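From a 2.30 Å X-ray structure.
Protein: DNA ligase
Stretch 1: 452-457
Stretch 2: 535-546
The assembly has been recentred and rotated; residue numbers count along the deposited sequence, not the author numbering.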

# COMPACT_ATOMS: atom_id res chain seq x y z
N ALA A 452 -0.11 10.16 11.15
CA ALA A 452 0.32 8.93 11.79
C ALA A 452 1.11 8.04 10.86
O ALA A 452 0.83 7.97 9.67
CB ALA A 452 -0.89 8.17 12.36
N CYS A 453 2.11 7.37 11.43
CA CYS A 453 2.85 6.34 10.72
C CYS A 453 2.25 4.96 11.07
O CYS A 453 1.43 4.84 11.97
CB CYS A 453 4.34 6.42 11.06
SG CYS A 453 4.80 5.89 12.72
N LEU A 454 2.69 3.92 10.36
CA LEU A 454 2.14 2.58 10.50
C LEU A 454 3.04 1.62 11.30
O LEU A 454 4.25 1.58 11.11
CB LEU A 454 1.84 2.01 9.11
CG LEU A 454 1.35 0.56 9.01
CD1 LEU A 454 -0.15 0.46 9.32
CD2 LEU A 454 1.69 -0.02 7.63
N ASP A 455 2.43 0.86 12.21
CA ASP A 455 3.09 -0.27 12.84
C ASP A 455 2.70 -1.48 12.01
O ASP A 455 1.56 -1.93 12.06
CB ASP A 455 2.62 -0.41 14.29
CG ASP A 455 3.23 -1.63 15.01
OD1 ASP A 455 3.84 -2.51 14.36
OD2 ASP A 455 3.10 -1.70 16.24
N PRO A 456 3.64 -2.00 11.19
CA PRO A 456 3.30 -3.07 10.25
C PRO A 456 3.01 -4.45 10.88
O PRO A 456 2.48 -5.31 10.20
CB PRO A 456 4.52 -3.13 9.33
CG PRO A 456 5.64 -2.69 10.20
CD PRO A 456 5.06 -1.63 11.10
N VAL A 457 3.35 -4.66 12.15
CA VAL A 457 2.98 -5.92 12.79
C VAL A 457 1.53 -5.97 13.27
O VAL A 457 0.85 -6.98 13.09
CB VAL A 457 4.03 -6.47 13.85
CG1 VAL A 457 5.33 -5.65 13.90
CG2 VAL A 457 3.40 -6.72 15.25
N ASP A 535 -2.34 3.91 -0.27
CA ASP A 535 -3.31 3.47 0.74
C ASP A 535 -2.69 3.58 2.14
O ASP A 535 -1.47 3.74 2.25
CB ASP A 535 -3.71 2.01 0.50
CG ASP A 535 -4.65 1.84 -0.68
OD1 ASP A 535 -5.42 2.77 -0.99
OD2 ASP A 535 -4.63 0.74 -1.27
N VAL A 536 -3.50 3.47 3.19
CA VAL A 536 -2.97 3.60 4.56
C VAL A 536 -1.92 2.55 4.90
O VAL A 536 -1.03 2.81 5.70
CB VAL A 536 -4.07 3.67 5.70
CG1 VAL A 536 -5.42 4.01 5.15
CG2 VAL A 536 -4.13 2.37 6.52
N ASP A 537 -2.00 1.37 4.29
CA ASP A 537 -0.95 0.39 4.55
C ASP A 537 0.31 0.59 3.69
O ASP A 537 1.24 -0.21 3.77
CB ASP A 537 -1.48 -1.06 4.55
CG ASP A 537 -1.94 -1.53 3.19
OD1 ASP A 537 -1.12 -1.45 2.24
OD2 ASP A 537 -3.10 -2.00 3.09
N GLU A 538 0.35 1.66 2.90
CA GLU A 538 1.60 2.08 2.25
C GLU A 538 2.21 3.34 2.87
O GLU A 538 3.16 3.90 2.33
CB GLU A 538 1.44 2.21 0.73
CG GLU A 538 1.27 0.89 -0.02
CD GLU A 538 2.42 -0.12 0.22
OE1 GLU A 538 2.15 -1.34 0.11
OE2 GLU A 538 3.58 0.28 0.52
N ALA A 539 1.68 3.77 4.01
CA ALA A 539 2.25 4.88 4.76
C ALA A 539 3.56 4.42 5.36
O ALA A 539 3.76 3.23 5.60
CB ALA A 539 1.31 5.35 5.85
N ASP A 540 4.47 5.36 5.59
CA ASP A 540 5.75 5.02 6.17
C ASP A 540 5.60 4.43 7.56
O ASP A 540 4.71 4.81 8.32
CB ASP A 540 6.69 6.23 6.14
CG ASP A 540 7.25 6.48 4.75
OD1 ASP A 540 8.11 5.69 4.30
OD2 ASP A 540 6.81 7.46 4.11
N THR A 541 6.47 3.47 7.87
CA THR A 541 6.37 2.66 9.07
C THR A 541 7.10 3.28 10.25
O THR A 541 8.01 4.10 10.05
CB THR A 541 6.91 1.23 8.82
OG1 THR A 541 8.28 1.30 8.42
CG2 THR A 541 6.10 0.53 7.73
N ILE A 542 6.70 2.91 11.46
CA ILE A 542 7.43 3.32 12.67
C ILE A 542 8.94 3.00 12.60
O ILE A 542 9.77 3.76 13.11
CB ILE A 542 6.78 2.75 13.97
CG1 ILE A 542 7.46 3.29 15.23
CG2 ILE A 542 6.75 1.21 13.96
CD1 ILE A 542 7.36 4.80 15.40
N GLU A 543 9.28 1.88 11.96
CA GLU A 543 10.67 1.50 11.71
C GLU A 543 11.40 2.53 10.83
O GLU A 543 12.54 2.88 11.12
CB GLU A 543 10.74 0.10 11.09
CG GLU A 543 12.15 -0.39 10.76
CD GLU A 543 12.25 -1.91 10.60
OE1 GLU A 543 11.22 -2.58 10.33
OE2 GLU A 543 13.38 -2.44 10.76
N ARG A 544 10.75 3.00 9.77
CA ARG A 544 11.31 4.04 8.92
C ARG A 544 11.61 5.32 9.73
O ARG A 544 12.72 5.85 9.67
CB ARG A 544 10.38 4.36 7.74
CG ARG A 544 10.97 5.33 6.71
CD ARG A 544 11.55 4.61 5.49
NE ARG A 544 12.49 5.43 4.72
CZ ARG A 544 12.15 6.32 3.79
NH1 ARG A 544 10.87 6.52 3.49
NH2 ARG A 544 13.08 7.01 3.15
N VAL A 545 10.61 5.78 10.48
CA VAL A 545 10.75 6.99 11.30
C VAL A 545 11.95 6.86 12.25
O VAL A 545 12.79 7.78 12.33
CB VAL A 545 9.43 7.32 12.07
CG1 VAL A 545 9.60 8.57 12.96
CG2 VAL A 545 8.28 7.52 11.09
N GLU A 546 12.04 5.72 12.93
CA GLU A 546 13.15 5.38 13.82
C GLU A 546 14.51 5.48 13.13
O GLU A 546 15.42 6.11 13.66
CB GLU A 546 12.97 3.97 14.40
CG GLU A 546 11.97 3.90 15.53
CD GLU A 546 11.45 2.47 15.82
OE1 GLU A 546 11.83 1.51 15.10
OE2 GLU A 546 10.64 2.33 16.76

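The two stretches meet where the last part of a strand, including Cys-453 and Leu-454, runs past the segment that leads into the helix beginning at Ile-542. A single beta bridge between Leu-454 and Thr-541 fixes their register, with the CA atoms of the two residues 4.5 Å apart. Leu-454 supplies both halves of the bridge: Leu-454 N donates to Asp-540 O at 3.0 Å, and Leu-454 O accepts from Ile-542 N at 2.8 Å, both nearly straight. Leu-454 O also lies 3.1 Å from Thr-541 CA, a CA-H...O contact. The first amides of a helix have no acceptor four residues back within the helix, and Ile-542 N finds one in Leu-454 O.

Cys-453 points toward the second stretch and is the bump that enters the hollow at the start of the helix. Cys-453 CB sits 3.2 Å from Asp-540 O and 4.1 Å from Val-545 CG2, while Cys-453 SG lies 3.7 Å from Ile-542 CA and 3.9 Å from Ile-542 CD1. Chi1 in the p well places the sulfur against Ile-542, and the compact thiol suits a pocket formed by main chain and aliphatic groups. Val-545, one helical turn beyond Thr-541, also directs its CB toward the strand, so that its CG2 helps line this pocket.

Leu-454 covers a different part of the surface. Its side chain reaches back to the end of the 3-10 segment, bringing Leu-454 CD2 to 3.9 Å from Asp-537 O and 4.4 Å from Thr-541 CG2; Leu-454 CB is 4.2 Å from Ala-539 O. A long, branched side chain can span this distance, and the single methyl of Ala-539, its CB toward the strand, stands 4.7 Å from Leu-454 CB.

Farther along the first stretch, Pro-456 extends the apolar contact with Thr-541 and Ile-542. The proline ring places Pro-456 CG 4.1 Å from Thr-541 CG2 and Pro-456 CD 4.4 Å from Ile-542 CG2, and the latter methyl also approaches Asp-455 CA at 4.1 Å. Ile-542 thus has a branch for each neighbour: CD1 toward the cysteine sulfur, CG2 toward the Asp-455 and Pro-456 side.

Thr-541 suits its position doubly. Its methyl packs against the proline, while Thr-541 OG1 caps the helix by accepting from Arg-544 N at 3.3 Å. Asp-540 CB points away from the strand; Asp-540 O accepts from Leu-454 N, and Asp-540 OD1 forms a salt bridge with Arg-544 NH1 at 3.0 Å, which ties the residue before the N-cap to the first turn, while OD2 is bonded elsewhere in the structure.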